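Local coordinates for anopheles gambiae adenosine kinase (Anopheles gambiae, PDB 3LOO), which catalyses the ATP-dependent phosphorylation of adenosine to AMP, as an adenosine kinase of the pfkB carbohydrate kinase family, at residues V189-A194 against E226-Y231; L195-E200 against R206-N211; F220-L225 against K247-G252. All coordinates share one frame; numbering follows the deposited sequence.

Following the chain from the N terminus, helix 187-203 supplies the first two segments in turn. Contact 2 closes first: residues 206-211 form the strand after that helix and pack back against 195-200, completing a beta-alpha-beta unit. The chain then passes through helix 216-220 into helix 222-228. Its last turn and the residues after it return to 189-194 in contact 1, whose larger loop encloses contact 2. Contact 3 starts inside this loop, at 220-225, and closes beyond it at 247-252, so contacts 1 and 3 cross, whereas 2 and 3 follow in series. Together the three tie helices 187-203, 222-228 and 239-248 to one another and to the large sheet.

Contact 1 of 3, residues V189-A194 against E226-Y231; sequences VSFESA and EEIFPY
Helix 187-203 and the end of helix 222-228 come nearest at Ala194 and Ile228, with 8.2 Å between their CA atoms; residues 229-231 form a 3-10 segment. Phe191 bridges most of the gap. Its CG stands anti to the backbone N (chi1 171°), which sends the ring out toward the second helix, where the outer end of the ring meets two consecutive residues. On one side of CZ, CE1 lies 3.9 Å from Ile228 CB; on the other, CE2 lies 3.6 Å from Glu227 OE1. Both partners sit at the ring edge, near its plane, and the Glu227 carboxylate is turned 40° from the ring. Ile228 runs past Phe191 in the opposite direction and reaches back to the first helix, setting CD1 4.0 Å from Ala194 CB and 3.7 Å from Ala194 O. On the part of the first helix turned away from Ile228, Ser190 OG and Ser193 OG share a hydrogen bond of 2.8 Å. Phe187 meets the Phe191 ring edge-to-face, while Ile228 also rests on Phe208 and Met210 of strand 207-211. The side chain of Ala194 is about 13 Å from the bound bis(adenosine)-5'-tetraphosphate, and the contact reads as packing between two helices beside the sheet. Across the interface the chemistry is one of van der Waals contact, and the one charged group, the Glu227 carboxylate, faces the C-H rim of Phe191, whose partial positive charge probably makes that approach mildly attractive.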
ATOM      1  N   VAL A 189      -6.409   5.291 -10.260  1.00 27.18           N
ATOM      2  CA  VAL A 189      -7.534   4.536 -10.774  1.00 29.04           C
ATOM      3  C   VAL A 189      -8.891   5.131 -10.387  1.00 28.96           C
ATOM      4  O   VAL A 189      -9.784   5.178 -11.218  1.00 29.73           O
ATOM      5  CB  VAL A 189      -7.435   3.053 -10.340  1.00 29.29           C
ATOM      6  CG1 VAL A 189      -8.676   2.331 -10.669  1.00 32.46           C
ATOM      7  CG2 VAL A 189      -6.202   2.398 -11.018  1.00 28.79           C
ATOM      8  N   SER A 190      -9.061   5.524  -9.125  1.00 28.33           N
ATOM      9  CA  SER A 190     -10.354   6.044  -8.690  1.00 27.51           C
ATOM     10  C   SER A 190     -10.207   6.866  -7.446  1.00 27.05           C
ATOM     11  O   SER A 190     -10.578   6.417  -6.338  1.00 25.92           O
ATOM     12  CB  SER A 190     -11.361   4.892  -8.420  1.00 28.64           C
ATOM     13  OG  SER A 190     -12.696   5.403  -8.401  1.00 27.73           O
ATOM     14  N   PHE A 191      -9.665   8.067  -7.604  1.00 26.19           N
ATOM     15  CA  PHE A 191      -9.587   8.985  -6.484  1.00 27.01           C
ATOM     16  C   PHE A 191     -10.986   9.251  -5.904  1.00 27.51           C
ATOM     17  O   PHE A 191     -11.142   9.471  -4.704  1.00 26.59           O
ATOM     18  CB  PHE A 191      -8.914  10.327  -6.865  1.00 26.35           C
ATOM     19  CG  PHE A 191      -9.010  11.359  -5.779  1.00 27.41           C
ATOM     20  CD1 PHE A 191      -8.279  11.213  -4.599  1.00 28.42           C
ATOM     21  CD2 PHE A 191      -9.858  12.465  -5.916  1.00 29.27           C
ATOM     22  CE1 PHE A 191      -8.388  12.133  -3.586  1.00 27.44           C
ATOM     23  CE2 PHE A 191      -9.960  13.411  -4.896  1.00 26.68           C
ATOM     24  CZ  PHE A 191      -9.234  13.246  -3.740  1.00 27.04           C
ATOM     25  N   GLU A 192     -11.972   9.295  -6.791  1.00 28.29           N
ATOM     26  CA  GLU A 192     -13.357   9.622  -6.452  1.00 30.30           C
ATOM     27  C   GLU A 192     -13.907   8.568  -5.436  1.00 29.64           C
ATOM     28  O   GLU A 192     -14.611   8.914  -4.490  1.00 28.89           O
ATOM     29  CB  GLU A 192     -14.111   9.581  -7.771  1.00 32.10           C
ATOM     30  CG  GLU A 192     -15.521  10.062  -7.841  1.00 40.36           C
ATOM     31  CD  GLU A 192     -16.292   9.280  -8.917  1.00 47.66           C
ATOM     32  OE1 GLU A 192     -15.656   8.720  -9.844  1.00 51.56           O
ATOM     33  OE2 GLU A 192     -17.535   9.181  -8.810  1.00 53.43           O
ATOM     34  N   SER A 193     -13.540   7.297  -5.621  1.00 28.78           N
ATOM     35  CA  SER A 193     -13.931   6.235  -4.672  1.00 27.94           C
ATOM     36  C   SER A 193     -13.214   6.413  -3.343  1.00 27.51           C
ATOM     37  O   SER A 193     -13.845   6.304  -2.295  1.00 26.77           O
ATOM     38  CB  SER A 193     -13.625   4.832  -5.213  1.00 26.43           C
ATOM     39  OG  SER A 193     -14.381   4.515  -6.341  1.00 27.96           O
ATOM     40  N   ALA A 194     -11.911   6.706  -3.390  1.00 26.49           N
ATOM     41  CA  ALA A 194     -11.108   6.855  -2.161  1.00 26.36           C
ATOM     42  C   ALA A 194     -11.679   8.018  -1.344  1.00 26.57           C
ATOM     43  O   ALA A 194     -11.814   7.914  -0.123  1.00 26.05           O
ATOM     44  CB  ALA A 194      -9.633   7.129  -2.477  1.00 24.69           C
ATOM     45  N   GLU A 226      -4.397  17.039  -1.210  1.00 30.52           N
ATOM     46  CA  GLU A 226      -4.902  18.129  -0.415  1.00 31.09           C
ATOM     47  C   GLU A 226      -6.380  17.940  -0.074  1.00 30.90           C
ATOM     48  O   GLU A 226      -6.766  18.187   1.065  1.00 31.88           O
ATOM     49  CB  GLU A 226      -4.746  19.456  -1.170  1.00 31.10           C
ATOM     50  CG  GLU A 226      -3.330  19.981  -1.218  1.00 37.45           C
ATOM     51  CD  GLU A 226      -3.295  21.489  -1.476  1.00 40.86           C
ATOM     52  OE1 GLU A 226      -3.920  21.944  -2.464  1.00 42.05           O
ATOM     53  OE2 GLU A 226      -2.707  22.209  -0.649  1.00 43.46           O
ATOM     54  N   GLU A 227      -7.200  17.576  -1.065  1.00 29.61           N
ATOM     55  CA  GLU A 227      -8.617  17.429  -0.850  1.00 29.88           C
ATOM     56  C   GLU A 227      -8.967  16.243   0.126  1.00 29.27           C
ATOM     57  O   GLU A 227      -9.929  16.326   0.906  1.00 28.95           O
ATOM     58  CB  GLU A 227      -9.362  17.261  -2.191  1.00 30.35           C
ATOM     59  CG  GLU A 227     -10.907  17.323  -2.012  1.00 32.03           C
ATOM     60  CD  GLU A 227     -11.715  17.164  -3.294  1.00 34.30           C
ATOM     61  OE1 GLU A 227     -11.190  16.744  -4.337  1.00 37.50           O
ATOM     62  OE2 GLU A 227     -12.915  17.459  -3.265  1.00 37.75           O
ATOM     63  N   ILE A 228      -8.174  15.168   0.109  1.00 28.53           N
ATOM     64  CA  ILE A 228      -8.479  13.986   0.951  1.00 27.36           C
ATOM     65  C   ILE A 228      -7.846  14.090   2.353  1.00 27.08           C
ATOM     66  O   ILE A 228      -8.325  13.466   3.305  1.00 27.10           O
ATOM     67  CB  ILE A 228      -8.062  12.646   0.261  1.00 26.40           C
ATOM     68  CG1 ILE A 228      -8.858  11.458   0.848  1.00 26.47           C
ATOM     69  CG2 ILE A 228      -6.535  12.386   0.432  1.00 26.21           C
ATOM     70  CD1 ILE A 228      -8.833  10.165  -0.065  1.00 23.13           C
ATOM     71  N   PHE A 229      -6.770  14.864   2.484  1.00 26.43           N
ATOM     72  CA  PHE A 229      -6.076  14.960   3.746  1.00 27.53           C
ATOM     73  C   PHE A 229      -6.902  15.263   5.013  1.00 27.20           C
ATOM     74  O   PHE A 229      -6.575  14.696   6.052  1.00 27.03           O
ATOM     75  CB  PHE A 229      -4.878  15.902   3.688  1.00 28.12           C
ATOM     76  CG  PHE A 229      -3.602  15.223   3.267  1.00 32.58           C
ATOM     77  CD1 PHE A 229      -3.479  13.845   3.333  1.00 33.42           C
ATOM     78  CD2 PHE A 229      -2.533  15.967   2.774  1.00 34.60           C
ATOM     79  CE1 PHE A 229      -2.294  13.208   2.922  1.00 38.83           C
ATOM     80  CE2 PHE A 229      -1.338  15.343   2.380  1.00 36.26           C
ATOM     81  CZ  PHE A 229      -1.219  13.962   2.452  1.00 39.03           C
ATOM     82  N   PRO A 230      -7.955  16.131   4.947  1.00 26.93           N
ATOM     83  CA  PRO A 230      -8.748  16.392   6.168  1.00 26.64           C
ATOM     84  C   PRO A 230      -9.364  15.119   6.756  1.00 25.86           C
ATOM     85  O   PRO A 230      -9.653  15.043   7.937  1.00 24.71           O
ATOM     86  CB  PRO A 230      -9.879  17.330   5.651  1.00 26.47           C
ATOM     87  CG  PRO A 230      -9.151  18.132   4.495  1.00 27.80           C
ATOM     88  CD  PRO A 230      -8.409  16.977   3.810  1.00 27.89           C
ATOM     89  N   TYR A 231      -9.561  14.114   5.908  1.00 26.88           N
ATOM     90  CA  TYR A 231     -10.231  12.886   6.299  1.00 25.71           C
ATOM     91  C   TYR A 231      -9.245  11.779   6.569  1.00 25.73           C
ATOM     92  O   TYR A 231      -9.640  10.640   6.810  1.00 27.06           O
ATOM     93  CB  TYR A 231     -11.169  12.452   5.190  1.00 26.36           C
ATOM     94  CG  TYR A 231     -12.029  13.569   4.679  1.00 27.63           C
ATOM     95  CD1 TYR A 231     -13.171  13.990   5.385  1.00 29.81           C
ATOM     96  CD2 TYR A 231     -11.677  14.264   3.520  1.00 30.52           C
ATOM     97  CE1 TYR A 231     -13.966  15.043   4.913  1.00 28.26           C
ATOM     98  CE2 TYR A 231     -12.444  15.339   3.056  1.00 28.41           C
ATOM     99  CZ  TYR A 231     -13.584  15.714   3.754  1.00 33.08           C
ATOM    100  OH  TYR A 231     -14.365  16.739   3.257  1.00 32.33           O
TER

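Contact 2 of 3, residues L195-E200 against R206-N211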
ATOM      1  N   LEU A 195     -11.969   9.140  -2.014  1.00 26.12           N
ATOM      2  CA  LEU A 195     -12.483  10.318  -1.303  1.00 27.11           C
ATOM      3  C   LEU A 195     -13.887  10.053  -0.700  1.00 27.34           C
ATOM      4  O   LEU A 195     -14.202  10.457   0.416  1.00 27.48           O
ATOM      5  CB  LEU A 195     -12.516  11.542  -2.240  1.00 27.25           C
ATOM      6  CG  LEU A 195     -13.080  12.836  -1.667  1.00 27.98           C
ATOM      7  CD1 LEU A 195     -12.180  13.286  -0.556  1.00 28.15           C
ATOM      8  CD2 LEU A 195     -13.257  13.952  -2.756  1.00 28.93           C
ATOM      9  N   SER A 196     -14.734   9.415  -1.489  1.00 28.09           N
ATOM     10  CA  SER A 196     -16.093   9.119  -1.072  1.00 28.83           C
ATOM     11  C   SER A 196     -16.042   8.254   0.210  1.00 28.05           C
ATOM     12  O   SER A 196     -16.718   8.524   1.193  1.00 28.10           O
ATOM     13  CB  SER A 196     -16.764   8.404  -2.226  1.00 28.64           C
ATOM     14  OG  SER A 196     -17.985   7.901  -1.820  1.00 34.59           O
ATOM     15  N   VAL A 197     -15.146   7.274   0.236  1.00 27.29           N
ATOM     16  CA  VAL A 197     -15.016   6.378   1.396  1.00 25.68           C
ATOM     17  C   VAL A 197     -14.454   7.157   2.571  1.00 26.23           C
ATOM     18  O   VAL A 197     -14.914   6.980   3.697  1.00 25.88           O
ATOM     19  CB  VAL A 197     -14.180   5.108   1.040  1.00 25.90           C
ATOM     20  CG1 VAL A 197     -13.660   4.380   2.295  1.00 23.82           C
ATOM     21  CG2 VAL A 197     -15.001   4.192   0.163  1.00 24.10           C
ATOM     22  N   ALA A 198     -13.494   8.059   2.312  1.00 25.01           N
ATOM     23  CA  ALA A 198     -12.889   8.872   3.382  1.00 25.33           C
ATOM     24  C   ALA A 198     -13.874   9.828   4.055  1.00 25.72           C
ATOM     25  O   ALA A 198     -13.851   9.987   5.284  1.00 25.81           O
ATOM     26  CB  ALA A 198     -11.599   9.634   2.867  1.00 25.05           C
ATOM     27  N   LYS A 199     -14.741  10.455   3.261  1.00 26.38           N
ATOM     28  CA  LYS A 199     -15.775  11.339   3.809  1.00 27.92           C
ATOM     29  C   LYS A 199     -16.814  10.589   4.673  1.00 28.38           C
ATOM     30  O   LYS A 199     -17.211  11.080   5.732  1.00 28.54           O
ATOM     31  CB  LYS A 199     -16.491  12.084   2.675  1.00 27.17           C
ATOM     32  CG  LYS A 199     -15.685  13.268   2.115  1.00 28.56           C
ATOM     33  CD  LYS A 199     -16.415  13.845   0.911  1.00 30.04           C
ATOM     34  CE  LYS A 199     -15.729  15.105   0.380  1.00 30.93           C
ATOM     35  NZ  LYS A 199     -16.378  15.520  -0.931  1.00 34.31           N
ATOM     36  N   GLU A 200     -17.238   9.416   4.211  1.00 29.49           N
ATOM     37  CA  GLU A 200     -18.176   8.594   4.964  1.00 30.98           C
ATOM     38  C   GLU A 200     -17.530   8.118   6.256  1.00 31.23           C
ATOM     39  O   GLU A 200     -18.185   8.109   7.323  1.00 31.53           O
ATOM     40  CB  GLU A 200     -18.707   7.432   4.120  1.00 31.75           C
ATOM     41  CG  GLU A 200     -19.647   6.437   4.893  1.00 36.24           C
ATOM     42  CD  GLU A 200     -21.035   7.025   5.284  1.00 41.61           C
ATOM     43  OE1 GLU A 200     -21.298   8.229   5.081  1.00 41.98           O
ATOM     44  OE2 GLU A 200     -21.869   6.251   5.802  1.00 43.24           O
ATOM     45  N   ARG A 206     -15.197   6.758  11.803  1.00 31.17           N
ATOM     46  CA  ARG A 206     -14.302   5.605  11.583  1.00 30.52           C
ATOM     47  C   ARG A 206     -12.903   6.004  11.049  1.00 30.76           C
ATOM     48  O   ARG A 206     -12.724   7.094  10.512  1.00 31.36           O
ATOM     49  CB  ARG A 206     -14.995   4.564  10.697  1.00 30.74           C
ATOM     50  CG  ARG A 206     -16.289   3.961  11.372  1.00 27.67           C
ATOM     51  CD  ARG A 206     -17.081   3.091  10.431  1.00 25.42           C
ATOM     52  NE  ARG A 206     -17.762   3.839   9.393  1.00 27.18           N
ATOM     53  CZ  ARG A 206     -18.333   3.312   8.316  1.00 30.64           C
ATOM     54  NH1 ARG A 206     -18.302   1.985   8.084  1.00 30.41           N
ATOM     55  NH2 ARG A 206     -18.944   4.125   7.460  1.00 28.60           N
ATOM     56  N   MET A 207     -11.914   5.138  11.225  1.00 29.43           N
ATOM     57  CA  MET A 207     -10.559   5.450  10.775  1.00 29.52           C
ATOM     58  C   MET A 207     -10.374   5.287   9.268  1.00 27.65           C
ATOM     59  O   MET A 207     -10.775   4.276   8.680  1.00 27.12           O
ATOM     60  CB  MET A 207      -9.529   4.626  11.535  1.00 29.19           C
ATOM     61  CG  MET A 207      -9.210   5.198  12.920  1.00 32.72           C
ATOM     62  SD  MET A 207      -8.063   4.112  13.776  1.00 38.30           S
ATOM     63  CE  MET A 207      -6.524   4.832  13.219  1.00 37.50           C
ATOM     64  N   PHE A 208      -9.810   6.319   8.652  1.00 26.40           N
ATOM     65  CA  PHE A 208      -9.420   6.283   7.218  1.00 24.19           C
ATOM     66  C   PHE A 208      -7.900   6.501   7.203  1.00 23.80           C
ATOM     67  O   PHE A 208      -7.357   7.417   7.848  1.00 23.41           O
ATOM     68  CB  PHE A 208     -10.195   7.277   6.350  1.00 23.63           C
ATOM     69  CG  PHE A 208      -9.822   7.210   4.886  1.00 22.66           C
ATOM     70  CD1 PHE A 208     -10.480   6.351   4.038  1.00 20.68           C
ATOM     71  CD2 PHE A 208      -8.738   7.967   4.386  1.00 25.55           C
ATOM     72  CE1 PHE A 208     -10.120   6.247   2.704  1.00 21.88           C
ATOM     73  CE2 PHE A 208      -8.337   7.861   3.046  1.00 22.51           C
ATOM     74  CZ  PHE A 208      -9.044   6.985   2.205  1.00 20.82           C
ATOM     75  N   MET A 209      -7.224   5.596   6.522  1.00 22.70           N
ATOM     76  CA  MET A 209      -5.785   5.549   6.531  1.00 22.91           C
ATOM     77  C   MET A 209      -5.329   5.428   5.071  1.00 23.14           C
ATOM     78  O   MET A 209      -6.033   4.860   4.218  1.00 22.86           O
ATOM     79  CB  MET A 209      -5.299   4.360   7.379  1.00 21.95           C
ATOM     80  CG  MET A 209      -5.855   4.391   8.845  1.00 22.80           C
ATOM     81  SD  MET A 209      -5.509   2.896   9.752  1.00 28.20           S
ATOM     82  CE  MET A 209      -6.879   1.885   9.180  1.00 26.14           C
ATOM     83  N   MET A 210      -4.149   5.954   4.785  1.00 23.80           N
ATOM     84  CA  MET A 210      -3.630   5.868   3.417  1.00 23.17           C
ATOM     85  C   MET A 210      -2.117   5.888   3.406  1.00 22.32           C
ATOM     86  O   MET A 210      -1.472   6.159   4.407  1.00 20.79           O
ATOM     87  CB  MET A 210      -4.222   6.955   2.503  1.00 24.12           C
ATOM     88  CG  MET A 210      -3.925   8.407   2.905  1.00 26.33           C
ATOM     89  SD  MET A 210      -4.070   9.595   1.518  1.00 29.00           S
ATOM     90  CE  MET A 210      -2.524   9.246   0.644  1.00 30.88           C
ATOM     91  N   ASN A 211      -1.562   5.580   2.245  1.00 22.12           N
ATOM     92  CA  ASN A 211      -0.133   5.493   2.099  1.00 22.01           C
ATOM     93  C   ASN A 211       0.258   6.495   1.017  1.00 22.31           C
ATOM     94  O   ASN A 211      -0.484   6.642   0.016  1.00 21.96           O
ATOM     95  CB  ASN A 211       0.205   4.101   1.600  1.00 21.10           C
ATOM     96  CG  ASN A 211       1.601   3.714   1.904  1.00 22.16           C
ATOM     97  OD1 ASN A 211       2.554   4.330   1.406  1.00 21.19           O
ATOM     98  ND2 ASN A 211       1.757   2.700   2.767  1.00 21.80           N
TER
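Apolar packing centres on Ala198 and Phe208, whose CA atoms are 5.8 Å apart. The Ala198 methyl sits squarely over the Phe208 ring as a CH-pi contact, CB being 3.4 Å from the ring centroid and 3° off the normal. The six ring carbons therefore lie at nearly equal range beneath the methyl, while Ala198 CA lies 3.5 Å from Phe208 CD1. With chi1 at -178° the Phe208 ring points straight away from its own N and slides under the helix. Val197 comes to the ring edge instead, with CG1 4.0 Å from Phe208 CE1. The charged contact is looser: Glu200 OE2 and Arg206 NH2 form a long salt bridge of 4.0 Å, with the carboxylate and guanidinium planes 82° apart, and Glu200 CG is nearer to NH2, at 3.5 Å. Arg206 has firmer partners elsewhere: NE bonds Thr204 OG1, and NH1 bonds the carbonyls of Leu174 and Ala177 around the end of helix 168-176. The contact closes the beta-alpha-beta unit of strand 179-183, helix 187-203 and strand 207-211; Phe180 and Val182 also touch Phe208, and strand 207-211 lies between strands 179-183 and 234-238.

Contact 3 of 3, residues F220-L225 against K247-G252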
ATOM      1  N   PHE A 220       2.034  13.900  -8.979  1.00 25.92           N
ATOM      2  CA  PHE A 220       0.994  13.820 -10.028  1.00 24.63           C
ATOM      3  C   PHE A 220      -0.394  14.293  -9.563  1.00 25.17           C
ATOM      4  O   PHE A 220      -1.227  14.727 -10.368  1.00 24.60           O
ATOM      5  CB  PHE A 220       0.829  12.370 -10.503  1.00 25.15           C
ATOM      6  CG  PHE A 220       1.896  11.869 -11.480  1.00 25.50           C
ATOM      7  CD1 PHE A 220       3.106  12.548 -11.697  1.00 25.28           C
ATOM      8  CD2 PHE A 220       1.692  10.662 -12.135  1.00 24.89           C
ATOM      9  CE1 PHE A 220       4.088  12.036 -12.568  1.00 26.39           C
ATOM     10  CE2 PHE A 220       2.692  10.120 -13.006  1.00 29.88           C
ATOM     11  CZ  PHE A 220       3.890  10.824 -13.226  1.00 25.98           C
ATOM     12  N   TYR A 221      -0.677  14.154  -8.267  1.00 25.89           N
ATOM     13  CA  TYR A 221      -2.059  14.345  -7.791  1.00 27.14           C
ATOM     14  C   TYR A 221      -2.049  15.215  -6.530  1.00 27.93           C
ATOM     15  O   TYR A 221      -2.625  14.857  -5.473  1.00 27.38           O
ATOM     16  CB  TYR A 221      -2.728  12.980  -7.505  1.00 26.48           C
ATOM     17  CG  TYR A 221      -2.433  11.903  -8.501  1.00 26.67           C
ATOM     18  CD1 TYR A 221      -2.932  11.958  -9.820  1.00 25.31           C
ATOM     19  CD2 TYR A 221      -1.685  10.772  -8.117  1.00 27.81           C
ATOM     20  CE1 TYR A 221      -2.655  10.937 -10.750  1.00 25.30           C
ATOM     21  CE2 TYR A 221      -1.451   9.749  -9.008  1.00 25.45           C
ATOM     22  CZ  TYR A 221      -1.908   9.841 -10.320  1.00 26.13           C
ATOM     23  OH  TYR A 221      -1.617   8.807 -11.176  1.00 28.77           O
ATOM     24  N   LYS A 222      -1.364  16.354  -6.627  1.00 27.52           N
ATOM     25  CA  LYS A 222      -1.154  17.186  -5.449  1.00 27.79           C
ATOM     26  C   LYS A 222      -2.481  17.665  -4.867  1.00 27.78           C
ATOM     27  O   LYS A 222      -2.694  17.604  -3.642  1.00 27.21           O
ATOM     28  CB  LYS A 222      -0.276  18.392  -5.772  1.00 28.11           C
ATOM     29  CG  LYS A 222       0.162  19.120  -4.539  1.00 31.65           C
ATOM     30  CD  LYS A 222      -0.292  20.550  -4.590  1.00 36.12           C
ATOM     31  CE  LYS A 222      -0.028  21.241  -3.269  1.00 37.13           C
ATOM     32  NZ  LYS A 222       0.444  22.623  -3.487  1.00 39.82           N
ATOM     33  N   ASN A 223      -3.358  18.172  -5.726  1.00 28.62           N
ATOM     34  CA  ASN A 223      -4.631  18.673  -5.249  1.00 30.07           C
ATOM     35  C   ASN A 223      -5.575  17.588  -4.664  1.00 30.50           C
ATOM     36  O   ASN A 223      -6.292  17.851  -3.695  1.00 31.16           O
ATOM     37  CB  ASN A 223      -5.318  19.549  -6.305  1.00 31.18           C
ATOM     38  CG  ASN A 223      -4.591  20.902  -6.495  1.00 33.39           C
ATOM     39  OD1 ASN A 223      -3.942  21.409  -5.581  1.00 35.89           O
ATOM     40  ND2 ASN A 223      -4.696  21.462  -7.677  1.00 36.77           N
ATOM     41  N   ASN A 224      -5.561  16.394  -5.251  1.00 29.97           N
ATOM     42  CA  ASN A 224      -6.319  15.252  -4.718  1.00 30.00           C
ATOM     43  C   ASN A 224      -5.893  14.961  -3.293  1.00 29.59           C
ATOM     44  O   ASN A 224      -6.724  14.752  -2.410  1.00 28.98           O
ATOM     45  CB  ASN A 224      -6.091  13.987  -5.557  1.00 29.26           C
ATOM     46  CG  ASN A 224      -6.826  14.005  -6.884  1.00 30.25           C
ATOM     47  OD1 ASN A 224      -7.685  14.842  -7.150  1.00 30.62           O
ATOM     48  ND2 ASN A 224      -6.503  13.058  -7.711  1.00 30.22           N
ATOM     49  N   LEU A 225      -4.587  14.952  -3.097  1.00 28.82           N
ATOM     50  CA  LEU A 225      -3.973  14.734  -1.826  1.00 29.99           C
ATOM     51  C   LEU A 225      -4.438  15.774  -0.801  1.00 30.75           C
ATOM     52  O   LEU A 225      -4.846  15.435   0.328  1.00 29.92           O
ATOM     53  CB  LEU A 225      -2.480  14.829  -2.017  1.00 29.60           C
ATOM     54  CG  LEU A 225      -1.572  13.850  -1.311  1.00 32.32           C
ATOM     55  CD1 LEU A 225      -2.262  12.520  -1.067  1.00 30.85           C
ATOM     56  CD2 LEU A 225      -0.315  13.694  -2.177  1.00 28.75           C
ATOM     57  N   LYS A 247       8.282  18.937  -1.179  1.00 30.70           N
ATOM     58  CA  LYS A 247       8.543  19.748  -2.397  1.00 31.68           C
ATOM     59  C   LYS A 247       7.242  20.254  -3.020  1.00 32.01           C
ATOM     60  O   LYS A 247       7.130  21.437  -3.280  1.00 31.24           O
ATOM     61  CB  LYS A 247       9.327  18.983  -3.471  1.00 32.87           C
ATOM     62  CG  LYS A 247      10.610  18.279  -2.978  1.00 36.50           C
ATOM     63  CD  LYS A 247      11.824  19.202  -2.903  1.00 42.16           C
ATOM     64  CE  LYS A 247      13.081  18.452  -2.390  1.00 42.69           C
ATOM     65  NZ  LYS A 247      13.486  17.381  -3.359  1.00 45.40           N
ATOM     66  N   GLU A 248       6.254  19.373  -3.240  1.00 30.75           N
ATOM     67  CA  GLU A 248       5.007  19.801  -3.897  1.00 30.45           C
ATOM     68  C   GLU A 248       4.201  20.785  -3.079  1.00 30.95           C
ATOM     69  O   GLU A 248       3.439  21.590  -3.626  1.00 31.71           O
ATOM     70  CB  GLU A 248       4.133  18.612  -4.303  1.00 29.18           C
ATOM     71  CG  GLU A 248       4.760  17.665  -5.330  1.00 30.30           C
ATOM     72  CD  GLU A 248       5.499  18.351  -6.502  1.00 31.54           C
ATOM     73  OE1 GLU A 248       4.903  19.199  -7.191  1.00 28.00           O
ATOM     74  OE2 GLU A 248       6.672  17.997  -6.740  1.00 28.16           O
ATOM     75  N   PHE A 249       4.319  20.673  -1.767  1.00 31.75           N
ATOM     76  CA  PHE A 249       3.596  21.510  -0.831  1.00 34.00           C
ATOM     77  C   PHE A 249       4.441  22.705  -0.393  1.00 35.04           C
ATOM     78  O   PHE A 249       3.999  23.494   0.426  1.00 35.56           O
ATOM     79  CB  PHE A 249       3.180  20.701   0.411  1.00 34.10           C
ATOM     80  CG  PHE A 249       1.928  19.886   0.220  1.00 36.92           C
ATOM     81  CD1 PHE A 249       0.855  20.041   1.087  1.00 41.70           C
ATOM     82  CD2 PHE A 249       1.838  18.933  -0.790  1.00 37.25           C
ATOM     83  CE1 PHE A 249      -0.311  19.263   0.943  1.00 42.05           C
ATOM     84  CE2 PHE A 249       0.671  18.164  -0.958  1.00 39.22           C
ATOM     85  CZ  PHE A 249      -0.398  18.329  -0.094  1.00 40.57           C
ATOM     86  N   ASN A 250       5.666  22.801  -0.906  1.00 36.64           N
ATOM     87  CA  ASN A 250       6.524  23.966  -0.716  1.00 38.32           C
ATOM     88  C   ASN A 250       6.938  24.182   0.731  1.00 38.53           C
ATOM     89  O   ASN A 250       6.919  25.302   1.223  1.00 38.62           O
ATOM     90  CB  ASN A 250       5.854  25.229  -1.282  1.00 38.89           C
ATOM     91  CG  ASN A 250       5.658  25.157  -2.798  1.00 43.02           C
ATOM     92  OD1 ASN A 250       6.576  24.773  -3.556  1.00 45.93           O
ATOM     93  ND2 ASN A 250       4.455  25.525  -3.248  1.00 45.38           N
ATOM     94  N   TYR A 251       7.331  23.107   1.400  1.00 38.07           N
ATOM     95  CA  TYR A 251       7.727  23.206   2.795  1.00 38.26           C
ATOM     96  C   TYR A 251       9.097  23.819   2.968  1.00 38.65           C
ATOM     97  O   TYR A 251       9.380  24.376   4.012  1.00 39.03           O
ATOM     98  CB  TYR A 251       7.638  21.839   3.500  1.00 37.56           C
ATOM     99  CG  TYR A 251       6.215  21.407   3.763  1.00 35.88           C
ATOM    100  CD1 TYR A 251       5.147  22.302   3.579  1.00 34.57           C
ATOM    101  CD2 TYR A 251       5.926  20.120   4.249  1.00 35.96           C
ATOM    102  CE1 TYR A 251       3.840  21.927   3.839  1.00 35.56           C
ATOM    103  CE2 TYR A 251       4.609  19.736   4.531  1.00 33.85           C
ATOM    104  CZ  TYR A 251       3.590  20.631   4.312  1.00 35.20           C
ATOM    105  OH  TYR A 251       2.305  20.252   4.571  1.00 39.35           O
ATOM    106  N   GLY A 252       9.926  23.725   1.937  1.00 39.34           N
ATOM    107  CA  GLY A 252      11.282  24.250   1.964  1.00 40.12           C
ATOM    108  C   GLY A 252      12.194  23.504   2.913  1.00 41.12           C
ATOM    109  O   GLY A 252      13.162  24.069   3.429  1.00 41.04           O
TER
HETATM  110  O   HOH W   1       1.145  24.062  -1.103  1.00 52.32           O
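Lys222 NZ is gripped by two oxygens: it donates to Glu248 O at 3.2 Å and to a water at 2.9 Å. That water in turn donates to Phe249 O, 3.3 Å away, so the one ammonium serves two successive carbonyls at the end of helix 239-248. The donor approaches Glu248 O at 141° to the C=O bond and is tilted 29° from the carbonyl plane. To get there the lysine bends at chi2 and chi4, and its methylenes run obliquely across Phe249. CE lies over one ring face, 4.0 Å from the centroid and displaced toward the rim, a CH-pi contact; CG comes within 3.7 Å of Phe249 CE2. Lower on the chain, Lys222 CG also meets Glu248 CB at 4.0 Å. The ammonium itself is 5.0 Å from the Phe249 centroid, so any cation-pi attraction is weak at most. Asn250, with positive phi, closes the helix in a Schellman motif, its N bonded to Lys247 O. Thus the first turn of helix 222-228, with Tyr221 at its N-cap position, meets the last of helix 239-248 at the protein surface. Glu248 touches Gln219 of helix 216-220, Phe249 extends the packing to Glu226 and Phe229, and on the inner side Leu225 leans on Phe187 of helix 187-203.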